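Side-chain contacts in 2-C-methyl-D-erythritol 4-phosphate cytidylyltransferase (Anaerococcus prevotii, PDB 4KT7), which probably catalyses the transfer of a cytidylyl group from CTP to 2-C-methyl-D-erythritol 4-phosphate, a step of isoprenoid biosynthesis: residues D45-V50 against D54-V59; D63-I68 against I79-G84; T87-T92 against E181-S186; L107-V112 against E119-T124. All coordinates share one frame; numbering follows the deposited sequence.

The four contacts lie in one cytidylyltransferase domain of the GT-A clan, and three of them fasten helices to its main mixed sheet. Interactions 1, 2 and 3 follow in series along the chain, while interaction 4 is nested inside the loop that interaction 3 closes. Interactions 1 and 4 are neighbours, their centres about 10 Å apart, and meet where Val47 and Thr46 touch Phe121. Interaction 2 lies about 14 Å from interaction 1, centre to centre, on the adjoining strand 79-83. Interaction 3, its centre about 20 Å from that of interaction 2, joins two helices at the surface. Buried packing nearer the centre of the chain thus gives way to partly buried or surface contacts further out.

Interaction 1. Residues D45-V50 against D54-V59; sequences DTVSRV and DEIILV
Val47 and Ile56 make the dense half of this contact. Val47 CG1 lies 3.6 Å from Ile56 CD1 and 4.1 Å from Ile56 CG1, so one methyl of the valine rests against the outer two carbons of the isoleucine as the side chains cross obliquely. Two torsions of Ile56 carry its long branch across: CG1 stands anti to the carbonyl carbon (chi1 -60°), and CD1 continues extended beyond it (chi2 178°). Ile56 CD1 also reaches the helix backbone, 3.9 Å from Ser48 CA. Helix 39-48 is here laid on the parallel part of the sheet, within the beta-alpha-beta connection from strand 10-16 to its neighbour 55-60; Ile14 of the first of these strands touches both Val47 and Ile56. The looser half belongs to Ser48, which is partly exposed. Its CB stays 4.3 Å from Ile56 CD1, and its hydroxyl engages the helix backbone, bonding to Leu44 O, instead of the strand. Across the whole contact 108 Å² is buried, and no hydrogen bond joins the two segments. On its other branch Val47 meets Phe121 of helix 118-127.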
loop_
_atom_site.group_PDB
_atom_site.type_symbol
_atom_site.label_atom_id
_atom_site.label_comp_id
_atom_site.label_asym_id
_atom_site.label_seq_id
_atom_site.Cartn_x
_atom_site.Cartn_y
_atom_site.Cartn_z
ATOM N N ASP A 45 11.346 -22.803 -3.532
ATOM C CA ASP A 45 12.795 -22.819 -3.406
ATOM C C ASP A 45 13.213 -22.225 -2.073
ATOM O O ASP A 45 14.007 -22.822 -1.343
ATOM C CB ASP A 45 13.457 -22.024 -4.531
ATOM C CG ASP A 45 13.750 -22.869 -5.754
ATOM O OD1 ASP A 45 13.512 -24.096 -5.709
ATOM O OD2 ASP A 45 14.233 -22.301 -6.756
ATOM N N THR A 46 12.691 -21.043 -1.758
ATOM C CA THR A 46 13.049 -20.399 -0.500
ATOM C C THR A 46 12.594 -21.201 0.723
ATOM O O THR A 46 13.392 -21.429 1.634
ATOM C CB THR A 46 12.542 -18.942 -0.408
ATOM O OG1 THR A 46 13.184 -18.147 -1.419
ATOM C CG2 THR A 46 12.861 -18.354 0.973
ATOM N N VAL A 47 11.332 -21.628 0.753
ATOM C CA VAL A 47 10.803 -22.331 1.926
ATOM C C VAL A 47 11.512 -23.663 2.165
ATOM O O VAL A 47 11.751 -24.050 3.306
ATOM C CB VAL A 47 9.285 -22.583 1.832
ATOM C CG1 VAL A 47 8.799 -23.295 3.077
ATOM C CG2 VAL A 47 8.536 -21.280 1.683
ATOM N N SER A 48 11.868 -24.365 1.095
ATOM C CA SER A 48 12.491 -25.673 1.272
ATOM C C SER A 48 13.913 -25.556 1.825
ATOM O O SER A 48 14.473 -26.544 2.302
ATOM C CB SER A 48 12.452 -26.492 -0.022
ATOM O OG SER A 48 13.263 -25.893 -1.009
ATOM N N ARG A 49 14.490 -24.351 1.775
ATOM C CA ARG A 49 15.809 -24.085 2.377
ATOM C C ARG A 49 15.747 -23.835 3.892
ATOM O O ARG A 49 16.783 -23.772 4.548
ATOM C CB ARG A 49 16.514 -22.886 1.708
ATOM C CG ARG A 49 16.861 -23.062 0.229
ATOM C CD ARG A 49 17.965 -22.084 -0.209
ATOM N NE ARG A 49 17.813 -20.769 0.414
ATOM C CZ ARG A 49 17.214 -19.725 -0.156
ATOM N NH1 ARG A 49 17.124 -18.573 0.501
ATOM N NH2 ARG A 49 16.709 -19.829 -1.380
ATOM N N VAL A 50 14.543 -23.679 4.439
ATOM C CA VAL A 50 14.379 -23.462 5.882
ATOM C C VAL A 50 14.246 -24.784 6.634
ATOM O O VAL A 50 13.167 -25.383 6.675
ATOM C CB VAL A 50 13.159 -22.578 6.189
ATOM C CG1 VAL A 50 13.009 -22.372 7.690
ATOM C CG2 VAL A 50 13.304 -21.238 5.489
ATOM N N ASP A 54 9.587 -28.600 9.402
ATOM C CA ASP A 54 9.702 -30.063 9.307
ATOM C C ASP A 54 8.929 -30.673 8.143
ATOM O O ASP A 54 9.252 -31.767 7.691
ATOM C CB ASP A 54 9.277 -30.738 10.614
ATOM C CG ASP A 54 10.155 -30.341 11.781
ATOM O OD1 ASP A 54 11.324 -30.758 11.785
ATOM O OD2 ASP A 54 9.676 -29.608 12.688
ATOM N N GLU A 55 7.904 -29.975 7.673
ATOM C CA GLU A 55 7.127 -30.443 6.525
ATOM C C GLU A 55 6.478 -29.275 5.825
ATOM O O GLU A 55 6.202 -28.248 6.448
ATOM C CB GLU A 55 6.009 -31.386 6.964
ATOM C CG GLU A 55 4.816 -30.675 7.564
ATOM C CD GLU A 55 3.700 -31.620 8.008
ATOM O OE1 GLU A 55 3.710 -32.820 7.631
ATOM O OE2 GLU A 55 2.811 -31.152 8.747
ATOM N N ILE A 56 6.199 -29.447 4.535
ATOM C CA ILE A 56 5.584 -28.390 3.734
ATOM C C ILE A 56 4.351 -28.928 3.012
ATOM O O ILE A 56 4.436 -29.918 2.267
ATOM C CB ILE A 56 6.579 -27.862 2.670
ATOM C CG1 ILE A 56 7.839 -27.282 3.331
ATOM C CG2 ILE A 56 5.911 -26.817 1.755
ATOM C CD1 ILE A 56 8.872 -26.785 2.302
ATOM N N ILE A 57 3.216 -28.268 3.225
ATOM C CA ILE A 57 1.950 -28.636 2.592
ATOM C C ILE A 57 1.571 -27.555 1.589
ATOM O O ILE A 57 1.392 -26.388 1.966
ATOM C CB ILE A 57 0.788 -28.721 3.614
ATOM C CG1 ILE A 57 1.147 -29.631 4.789
ATOM C CG2 ILE A 57 -0.485 -29.216 2.939
ATOM C CD1 ILE A 57 1.591 -30.950 4.391
ATOM N N LEU A 58 1.497 -27.934 0.316
ATOM C CA LEU A 58 1.014 -27.046 -0.736
ATOM C C LEU A 58 -0.476 -27.232 -0.861
ATOM O O LEU A 58 -0.978 -28.354 -0.900
ATOM C CB LEU A 58 1.649 -27.384 -2.082
ATOM C CG LEU A 58 3.102 -26.976 -2.263
ATOM C CD1 LEU A 58 3.715 -27.751 -3.424
ATOM C CD2 LEU A 58 3.148 -25.494 -2.549
ATOM N N VAL A 59 -1.208 -26.139 -0.932
ATOM C CA VAL A 59 -2.624 -26.278 -1.208
ATOM C C VAL A 59 -2.854 -25.759 -2.622
ATOM O O VAL A 59 -2.561 -24.587 -2.922
ATOM C CB VAL A 59 -3.473 -25.532 -0.170
ATOM C CG1 VAL A 59 -4.930 -25.839 -0.385
ATOM C CG2 VAL A 59 -3.065 -25.951 1.267
#

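Interaction 2. Residues D63-I68 against I79-G84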
loop_
_atom_site.group_PDB
_atom_site.type_symbol
_atom_site.label_atom_id
_atom_site.label_comp_id
_atom_site.label_asym_id
_atom_site.label_seq_id
_atom_site.Cartn_x
_atom_site.Cartn_y
_atom_site.Cartn_z
ATOM N N ASP A 63 -6.794 -28.478 -10.990
ATOM C CA ASP A 63 -6.419 -28.352 -12.395
ATOM C C ASP A 63 -4.909 -28.195 -12.612
ATOM O O ASP A 63 -4.405 -28.425 -13.724
ATOM C CB ASP A 63 -7.146 -27.163 -13.035
ATOM C CG ASP A 63 -8.651 -27.325 -13.031
ATOM O OD1 ASP A 63 -9.130 -28.463 -12.834
ATOM O OD2 ASP A 63 -9.352 -26.307 -13.242
ATOM N N ASP A 64 -4.198 -27.787 -11.561
ATOM C CA ASP A 64 -2.752 -27.553 -11.634
ATOM C C ASP A 64 -1.942 -28.767 -11.172
ATOM O O ASP A 64 -0.713 -28.687 -11.069
ATOM C CB ASP A 64 -2.357 -26.369 -10.748
ATOM C CG ASP A 64 -2.742 -25.016 -11.333
ATOM O OD1 ASP A 64 -2.767 -24.855 -12.573
ATOM O OD2 ASP A 64 -2.986 -24.088 -10.532
ATOM N N GLU A 65 -2.617 -29.885 -10.896
ATOM C CA GLU A 65 -1.963 -31.034 -10.260
ATOM C C GLU A 65 -0.762 -31.607 -11.037
ATOM O O GLU A 65 0.291 -31.851 -10.456
ATOM C CB GLU A 65 -2.972 -32.143 -9.932
ATOM C CG GLU A 65 -2.335 -33.334 -9.215
ATOM C CD GLU A 65 -3.349 -34.336 -8.684
ATOM O OE1 GLU A 65 -4.538 -34.254 -9.075
ATOM O OE2 GLU A 65 -2.953 -35.213 -7.876
ATOM N N ASP A 66 -0.914 -31.799 -12.342
ATOM C CA ASP A 66 0.170 -32.350 -13.155
ATOM C C ASP A 66 1.432 -31.492 -13.142
ATOM O O ASP A 66 2.538 -32.003 -12.986
ATOM C CB ASP A 66 -0.308 -32.579 -14.588
ATOM C CG ASP A 66 -1.272 -33.740 -14.691
ATOM O OD1 ASP A 66 -1.087 -34.720 -13.933
ATOM O OD2 ASP A 66 -2.214 -33.669 -15.514
ATOM N N ILE A 67 1.262 -30.186 -13.305
ATOM C CA ILE A 67 2.388 -29.262 -13.227
ATOM C C ILE A 67 2.925 -29.174 -11.796
ATOM O O ILE A 67 4.129 -28.979 -11.587
ATOM C CB ILE A 67 1.999 -27.863 -13.744
ATOM C CG1 ILE A 67 1.430 -27.975 -15.159
ATOM C CG2 ILE A 67 3.190 -26.926 -13.722
ATOM C CD1 ILE A 67 2.389 -28.576 -16.168
ATOM N N ILE A 68 2.040 -29.323 -10.810
ATOM C CA ILE A 68 2.484 -29.374 -9.418
ATOM C C ILE A 68 3.397 -30.571 -9.165
ATOM O O ILE A 68 4.430 -30.436 -8.500
ATOM C CB ILE A 68 1.311 -29.392 -8.422
ATOM C CG1 ILE A 68 0.636 -28.017 -8.384
ATOM C CG2 ILE A 68 1.803 -29.712 -7.016
ATOM C CD1 ILE A 68 1.510 -26.922 -7.771
ATOM N N ILE A 79 7.698 -32.743 1.402
ATOM C CA ILE A 79 6.774 -31.818 0.759
ATOM C C ILE A 79 5.658 -32.590 0.071
ATOM O O ILE A 79 5.918 -33.509 -0.704
ATOM C CB ILE A 79 7.495 -30.965 -0.302
ATOM C CG1 ILE A 79 8.692 -30.243 0.313
ATOM C CG2 ILE A 79 6.535 -29.967 -0.934
ATOM C CD1 ILE A 79 9.253 -29.145 -0.571
ATOM N N ARG A 80 4.415 -32.221 0.348
ATOM C CA ARG A 80 3.297 -32.840 -0.356
ATOM C C ARG A 80 2.214 -31.808 -0.608
ATOM O O ARG A 80 2.352 -30.642 -0.221
ATOM C CB ARG A 80 2.751 -34.029 0.435
ATOM C CG ARG A 80 2.275 -33.658 1.825
ATOM C CD ARG A 80 1.868 -34.878 2.654
ATOM N NE ARG A 80 1.187 -34.454 3.879
ATOM C CZ ARG A 80 1.810 -34.197 5.024
ATOM N NH1 ARG A 80 3.127 -34.340 5.104
ATOM N NH2 ARG A 80 1.120 -33.794 6.087
ATOM N N TYR A 81 1.135 -32.230 -1.257
ATOM C CA TYR A 81 0.060 -31.304 -1.597
ATOM C C TYR A 81 -1.318 -31.876 -1.318
ATOM O O TYR A 81 -1.510 -33.102 -1.357
ATOM C CB TYR A 81 0.171 -30.890 -3.069
ATOM C CG TYR A 81 -0.032 -32.015 -4.071
ATOM C CD1 TYR A 81 -1.306 -32.399 -4.474
ATOM C CD2 TYR A 81 1.057 -32.664 -4.643
ATOM C CE1 TYR A 81 -1.487 -33.413 -5.402
ATOM C CE2 TYR A 81 0.885 -33.684 -5.566
ATOM C CZ TYR A 81 -0.390 -34.049 -5.940
ATOM O OH TYR A 81 -0.563 -35.054 -6.861
ATOM N N VAL A 82 -2.266 -30.978 -1.046
ATOM C CA VAL A 82 -3.689 -31.304 -0.971
ATOM C C VAL A 82 -4.470 -30.353 -1.877
ATOM O O VAL A 82 -3.960 -29.287 -2.253
ATOM C CB VAL A 82 -4.240 -31.203 0.480
ATOM C CG1 VAL A 82 -3.668 -32.329 1.332
ATOM C CG2 VAL A 82 -3.897 -29.864 1.092
ATOM N N TYR A 83 -5.698 -30.729 -2.228
ATOM C CA TYR A 83 -6.536 -29.863 -3.051
ATOM C C TYR A 83 -7.091 -28.739 -2.180
ATOM O O TYR A 83 -7.444 -28.959 -1.016
ATOM C CB TYR A 83 -7.712 -30.633 -3.659
ATOM C CG TYR A 83 -7.362 -31.691 -4.690
ATOM C CD1 TYR A 83 -6.130 -31.716 -5.317
ATOM C CD2 TYR A 83 -8.294 -32.663 -5.039
ATOM C CE1 TYR A 83 -5.832 -32.693 -6.273
ATOM C CE2 TYR A 83 -8.012 -33.634 -5.978
ATOM C CZ TYR A 83 -6.786 -33.649 -6.594
ATOM O OH TYR A 83 -6.533 -34.629 -7.525
ATOM N N GLY A 84 -7.191 -27.535 -2.738
ATOM C CA GLY A 84 -7.777 -26.427 -1.997
ATOM C C GLY A 84 -9.291 -26.394 -2.155
ATOM O O GLY A 84 -9.884 -27.351 -2.635
#
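Tyr81 and Tyr83 both present a ring edge to the carboxylate of Glu65. Glu65 OE2 lies at the edge of the Tyr81 ring and in its plane, while OE1 approaches the edge of Tyr83; the carboxylate is turned steeply against both rings, by 81° and 84°. Ile68 CG2 comes obliquely to the Tyr81 ring, 3.9 Å from CD2, as the two side chains run past each other in opposite directions. The hydroxyls do the gripping. Tyr81 OH donates to Glu65 OE2 at 2.6 Å, meeting the anti lone pair of that oxygen, whereas Tyr83 OH donates to Glu65 OE1, also at 2.6 Å, on the syn side and 33° out of the carboxylate plane. Glu65 reaches them with CG anti to its own backbone nitrogen and the rest of the chain extended, which carries the carboxylate from the first turn of helix 65-73 across to strand 79-83. This helix and strand belong to the beta-alpha-beta unit that starts with strand 55-60, and Tyr81 also packs on Ile60 and Leu72. A leucine in place of Glu65 would probably leave both phenol hydroxyls without their acceptor and the two rings less fixed in rotation. Since each carboxylate oxygen accepts a hydrogen bond from a different tyrosine, the geometry is consistent with an ionised Glu65 whose charge is shared between two short bonds.

Interaction 3. Residues T87-T92 against E181-S186; sequences TRELST and EKYLAS
Glu89 meets one corner of the Tyr183 ring, and its atoms can be followed outward one by one. Glu89 CB is 3.6 Å from Tyr183 CE2, approaching the ring obliquely. Glu89 CG keeps to the same corner, 3.7 Å from Tyr183 CE2, and also comes near the phenol oxygen. A bend at chi2 (81°) then turns the chain toward the phenol oxygen, so that Glu89 CD lies 3.9 Å from Tyr183 OH. At the tip Glu89 OE1 stays 3.8 Å from Tyr183 OH, a distance of packing, while OE2 pairs with the preceding residue: Arg88 NH2 lies 2.7 Å from Glu89 OE2 in a salt bridge whose hydrogen bond is weak, its N-H...O angle being only 120°. The aliphatic part of the glutamate thus packs against the CE2 side of the tyrosine, and its charge is met within its own helix by Arg88, which also forms a salt bridge to Asp193, outside that helix. The other point of contact is apolar, methyl to methyl, with Leu90 CD2 3.7 Å from Leu184 CD2. Leu90 is also tied to the start of its helix, where Thr87 is the N-cap: Leu90 N donates to Thr87 OG1 at 3.1 Å in a nearly straight bond of 171°. These are surface contacts, and no hydrogen bond crosses between the segments. The first turn of helix 88-97, which follows strand 79-83, here meets the last turn of helix 173-184; one turn back, Tyr180 of the latter touches Arg88, Glu89 and Thr92, and Val190 in the loop beyond packs on both Glu89 and Tyr183.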
loop_
_atom_site.group_PDB
_atom_site.type_symbol
_atom_site.label_atom_id
_atom_site.label_comp_id
_atom_site.label_asym_id
_atom_site.label_seq_id
_atom_site.Cartn_x
_atom_site.Cartn_y
_atom_site.Cartn_z
ATOM N N THR A 87 -12.654 -20.792 -1.077
ATOM C CA THR A 87 -12.208 -19.506 -0.525
ATOM C C THR A 87 -10.825 -19.698 0.060
ATOM O O THR A 87 -10.408 -20.842 0.284
ATOM C CB THR A 87 -13.131 -18.951 0.593
ATOM O OG1 THR A 87 -13.097 -19.821 1.729
ATOM C CG2 THR A 87 -14.578 -18.791 0.110
ATOM N N ARG A 88 -10.125 -18.593 0.324
ATOM C CA ARG A 88 -8.816 -18.660 0.972
ATOM C C ARG A 88 -8.920 -19.469 2.243
ATOM O O ARG A 88 -8.074 -20.321 2.513
ATOM C CB ARG A 88 -8.281 -17.261 1.318
ATOM C CG ARG A 88 -6.830 -17.245 1.843
ATOM C CD ARG A 88 -6.472 -15.918 2.523
ATOM N NE ARG A 88 -7.322 -15.634 3.678
ATOM C CZ ARG A 88 -7.188 -16.218 4.870
ATOM N NH1 ARG A 88 -6.246 -17.139 5.063
ATOM N NH2 ARG A 88 -8.003 -15.896 5.870
ATOM N N GLU A 89 -9.966 -19.211 3.030
ATOM C CA GLU A 89 -10.085 -19.840 4.328
ATOM C C GLU A 89 -10.336 -21.348 4.232
ATOM O O GLU A 89 -9.724 -22.137 4.947
ATOM C CB GLU A 89 -11.184 -19.162 5.160
ATOM C CG GLU A 89 -10.809 -17.756 5.632
ATOM C CD GLU A 89 -11.018 -16.707 4.562
ATOM O OE1 GLU A 89 -11.838 -16.945 3.643
ATOM O OE2 GLU A 89 -10.353 -15.649 4.629
ATOM N N LEU A 90 -11.255 -21.745 3.367
ATOM C CA LEU A 90 -11.545 -23.163 3.185
ATOM C C LEU A 90 -10.328 -23.901 2.637
ATOM O O LEU A 90 -10.072 -25.061 2.989
ATOM C CB LEU A 90 -12.750 -23.349 2.273
ATOM C CG LEU A 90 -14.121 -22.964 2.855
ATOM C CD1 LEU A 90 -15.150 -22.940 1.728
ATOM C CD2 LEU A 90 -14.550 -23.947 3.907
ATOM N N SER A 91 -9.562 -23.220 1.792
ATOM C CA SER A 91 -8.288 -23.754 1.341
ATOM C C SER A 91 -7.305 -23.964 2.499
ATOM O O SER A 91 -6.690 -25.031 2.630
ATOM C CB SER A 91 -7.683 -22.833 0.282
ATOM O OG SER A 91 -8.409 -22.977 -0.934
ATOM N N THR A 92 -7.159 -22.957 3.347
ATOM C CA THR A 92 -6.261 -23.067 4.488
ATOM C C THR A 92 -6.663 -24.249 5.382
ATOM O O THR A 92 -5.814 -25.014 5.847
ATOM C CB THR A 92 -6.282 -21.753 5.265
ATOM O OG1 THR A 92 -5.782 -20.737 4.388
ATOM C CG2 THR A 92 -5.434 -21.828 6.549
ATOM N N GLU A 181 -12.108 -23.953 13.353
ATOM C CA GLU A 181 -13.385 -24.637 13.528
ATOM C C GLU A 181 -14.472 -23.673 13.992
ATOM O O GLU A 181 -15.604 -23.757 13.530
ATOM C CB GLU A 181 -13.239 -25.798 14.500
ATOM C CG GLU A 181 -12.334 -26.877 13.970
ATOM C CD GLU A 181 -12.328 -28.117 14.856
ATOM O OE1 GLU A 181 -11.814 -28.035 16.000
ATOM O OE2 GLU A 181 -12.844 -29.167 14.402
ATOM N N LYS A 182 -14.129 -22.758 14.898
ATOM C CA LYS A 182 -15.050 -21.696 15.298
ATOM C C LYS A 182 -15.446 -20.811 14.120
ATOM O O LYS A 182 -16.608 -20.442 13.970
ATOM C CB LYS A 182 -14.423 -20.812 16.375
ATOM C CG LYS A 182 -14.453 -21.406 17.765
ATOM C CD LYS A 182 -13.733 -20.491 18.733
ATOM C CE LYS A 182 -14.119 -20.810 20.156
ATOM N NZ LYS A 182 -15.592 -20.636 20.398
ATOM N N TYR A 183 -14.475 -20.464 13.291
ATOM C CA TYR A 183 -14.751 -19.656 12.099
ATOM C C TYR A 183 -15.721 -20.338 11.144
ATOM O O TYR A 183 -16.645 -19.706 10.621
ATOM C CB TYR A 183 -13.453 -19.334 11.360
ATOM C CG TYR A 183 -13.679 -18.580 10.069
ATOM C CD1 TYR A 183 -14.050 -17.239 10.082
ATOM C CD2 TYR A 183 -13.535 -19.205 8.838
ATOM C CE1 TYR A 183 -14.265 -16.544 8.907
ATOM C CE2 TYR A 183 -13.754 -18.513 7.652
ATOM C CZ TYR A 183 -14.116 -17.183 7.694
ATOM O OH TYR A 183 -14.331 -16.484 6.524
ATOM N N LEU A 184 -15.502 -21.623 10.896
ATOM C CA LEU A 184 -16.372 -22.383 10.006
ATOM C C LEU A 184 -17.784 -22.459 10.543
ATOM O O LEU A 184 -18.749 -22.456 9.784
ATOM C CB LEU A 184 -15.825 -23.799 9.797
ATOM C CG LEU A 184 -14.501 -23.814 9.040
ATOM C CD1 LEU A 184 -13.838 -25.190 9.128
ATOM C CD2 LEU A 184 -14.716 -23.413 7.601
ATOM N N ALA A 185 -17.916 -22.521 11.859
ATOM C CA ALA A 185 -19.245 -22.626 12.435
ATOM C C ALA A 185 -19.895 -21.255 12.565
ATOM O O ALA A 185 -21.022 -21.165 13.015
ATOM C CB ALA A 185 -19.190 -23.313 13.777
ATOM N N SER A 186 -19.190 -20.197 12.163
ATOM C CA SER A 186 -19.692 -18.830 12.331
ATOM C C SER A 186 -20.128 -18.188 11.021
ATOM O O SER A 186 -19.964 -18.763 9.940
ATOM C CB SER A 186 -18.610 -17.949 12.948
ATOM O OG SER A 186 -17.682 -17.521 11.953
#

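Interaction 4. Residues L107-V112 against E119-T124; sequences LTHDGV and ELFLKT
Strand 107-110, carrying Leu107 and His109, and helix 119-124, carrying Phe121, run roughly antiparallel, with 148° between their directions and axes 10.5 Å apart at closest approach. Phe121 makes the largest part of the contact between them. Its ring turns an edge to the face of His109 in a T-shaped stack, the centroids 4.8 Å apart and the planes at 68°. Phe121 CZ stands over the middle of the imidazole, 3.6 Å above its plane, and Phe121 CE1 is 3.7 Å from His109 CG. With CG anti to the backbone nitrogen (chi1 -178°), the histidine ring is carried out from the strand to meet this edge, while His109 NE2 is held by the carbonyl of Arg113. Replacing His109 with an alanine would remove the face that the Phe121 edge meets, and is likely to open a gap at that edge of the ring and leave Arg113 O without this donor. Leu107 meets another part of the phenylalanine edge, its CD2 lying 3.9 Å from Phe121 CD1, and its CD1 is 4.3 Å from Thr124 CG2. The threonine hydroxyl bonds back to the helix, Thr124 OG1 donating to Leu120 O at 2.7 Å. In the fold, strand 105-110 lies between parallel strand 10-16 and antiparallel strand 168-172, whose Pro168 touches His109, Phe121 and Thr124, while helix 39-48 reaches the pair through Thr43, which touches His109, and Thr46, which touches Phe121.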
loop_
_atom_site.group_PDB
_atom_site.type_symbol
_atom_site.label_atom_id
_atom_site.label_comp_id
_atom_site.label_asym_id
_atom_site.label_seq_id
_atom_site.Cartn_x
_atom_site.Cartn_y
_atom_site.Cartn_z
ATOM N N LEU A 107 3.208 -22.478 10.156
ATOM C CA LEU A 107 3.456 -21.235 9.438
ATOM C C LEU A 107 2.670 -21.283 8.123
ATOM O O LEU A 107 2.616 -22.317 7.453
ATOM C CB LEU A 107 4.970 -21.097 9.180
ATOM C CG LEU A 107 5.507 -19.966 8.294
ATOM C CD1 LEU A 107 6.879 -19.517 8.813
ATOM C CD2 LEU A 107 5.623 -20.413 6.837
ATOM N N THR A 108 2.042 -20.173 7.754
ATOM C CA THR A 108 1.308 -20.119 6.496
ATOM C C THR A 108 1.984 -19.085 5.614
ATOM O O THR A 108 2.559 -18.131 6.130
ATOM C CB THR A 108 -0.157 -19.719 6.719
ATOM O OG1 THR A 108 -0.210 -18.400 7.302
ATOM C CG2 THR A 108 -0.807 -20.695 7.675
ATOM N N HIS A 109 1.924 -19.258 4.297
ATOM C CA HIS A 109 2.515 -18.263 3.396
ATOM C C HIS A 109 1.869 -18.363 2.027
ATOM O O HIS A 109 1.532 -19.474 1.583
ATOM C CB HIS A 109 4.024 -18.473 3.270
ATOM C CG HIS A 109 4.714 -17.465 2.393
ATOM N ND1 HIS A 109 4.955 -16.162 2.802
ATOM C CD2 HIS A 109 5.229 -17.572 1.151
ATOM C CE1 HIS A 109 5.608 -15.525 1.843
ATOM N NE2 HIS A 109 5.785 -16.348 0.830
ATOM N N ASP A 110 1.704 -17.211 1.363
ATOM C CA ASP A 110 1.097 -17.162 0.030
ATOM C C ASP A 110 2.079 -17.672 -1.006
ATOM O O ASP A 110 3.197 -17.149 -1.127
ATOM C CB ASP A 110 0.722 -15.721 -0.374
ATOM C CG ASP A 110 -0.316 -15.086 0.539
ATOM O OD1 ASP A 110 -1.115 -15.830 1.162
ATOM O OD2 ASP A 110 -0.339 -13.828 0.621
ATOM N N GLY A 111 1.662 -18.661 -1.788
ATOM C CA GLY A 111 2.480 -19.120 -2.888
ATOM C C GLY A 111 2.892 -18.019 -3.860
ATOM O O GLY A 111 3.954 -18.114 -4.490
ATOM N N VAL A 112 2.075 -16.973 -3.992
ATOM C CA VAL A 112 2.416 -15.888 -4.916
ATOM C C VAL A 112 3.182 -14.720 -4.283
ATOM O O VAL A 112 3.144 -13.602 -4.811
ATOM C CB VAL A 112 1.178 -15.348 -5.682
ATOM C CG1 VAL A 112 0.586 -16.437 -6.581
ATOM C CG2 VAL A 112 0.131 -14.817 -4.713
ATOM N N GLU A 119 15.390 -15.272 5.854
ATOM C CA GLU A 119 15.473 -14.602 7.150
ATOM C C GLU A 119 14.110 -14.182 7.695
ATOM O O GLU A 119 13.883 -14.196 8.907
ATOM C CB GLU A 119 16.381 -13.377 7.050
ATOM C CG GLU A 119 16.715 -12.747 8.377
ATOM C CD GLU A 119 17.073 -11.273 8.254
ATOM O OE1 GLU A 119 16.518 -10.586 7.362
ATOM O OE2 GLU A 119 17.907 -10.800 9.058
ATOM N N LEU A 120 13.190 -13.808 6.811
ATOM C CA LEU A 120 11.867 -13.410 7.251
ATOM C C LEU A 120 11.103 -14.602 7.809
ATOM O O LEU A 120 10.362 -14.478 8.797
ATOM C CB LEU A 120 11.086 -12.784 6.095
ATOM C CG LEU A 120 9.700 -12.258 6.428
ATOM C CD1 LEU A 120 9.803 -11.189 7.501
ATOM C CD2 LEU A 120 8.997 -11.708 5.174
ATOM N N PHE A 121 11.258 -15.758 7.166
ATOM C CA PHE A 121 10.646 -16.981 7.692
ATOM C C PHE A 121 11.225 -17.383 9.041
ATOM O O PHE A 121 10.487 -17.792 9.936
ATOM C CB PHE A 121 10.812 -18.137 6.704
ATOM C CG PHE A 121 9.971 -17.987 5.461
ATOM C CD1 PHE A 121 8.632 -18.344 5.470
ATOM C CD2 PHE A 121 10.525 -17.490 4.287
ATOM C CE1 PHE A 121 7.847 -18.213 4.312
ATOM C CE2 PHE A 121 9.753 -17.355 3.141
ATOM C CZ PHE A 121 8.412 -17.717 3.160
ATOM N N LEU A 122 12.545 -17.283 9.182
ATOM C CA LEU A 122 13.201 -17.583 10.457
ATOM C C LEU A 122 12.751 -16.619 11.554
ATOM O O LEU A 122 12.507 -17.029 12.693
ATOM C CB LEU A 122 14.718 -17.512 10.302
ATOM C CG LEU A 122 15.355 -18.587 9.407
ATOM C CD1 LEU A 122 16.869 -18.394 9.278
ATOM C CD2 LEU A 122 15.046 -19.972 9.957
ATOM N N LYS A 123 12.624 -15.335 11.218
ATOM C CA LYS A 123 12.176 -14.345 12.198
ATOM C C LYS A 123 10.759 -14.628 12.649
ATOM O O LYS A 123 10.421 -14.449 13.828
ATOM C CB LYS A 123 12.255 -12.934 11.615
ATOM C CG LYS A 123 13.681 -12.379 11.562
ATOM C CD LYS A 123 13.796 -11.286 10.490
ATOM C CE LYS A 123 12.858 -10.121 10.781
ATOM N NZ LYS A 123 12.765 -9.123 9.656
ATOM N N THR A 124 9.919 -15.048 11.709
ATOM C CA THR A 124 8.536 -15.377 12.034
ATOM C C THR A 124 8.504 -16.606 12.942
ATOM O O THR A 124 7.787 -16.629 13.940
ATOM C CB THR A 124 7.738 -15.650 10.753
ATOM O OG1 THR A 124 7.882 -14.530 9.884
ATOM C CG2 THR A 124 6.267 -15.852 11.058
#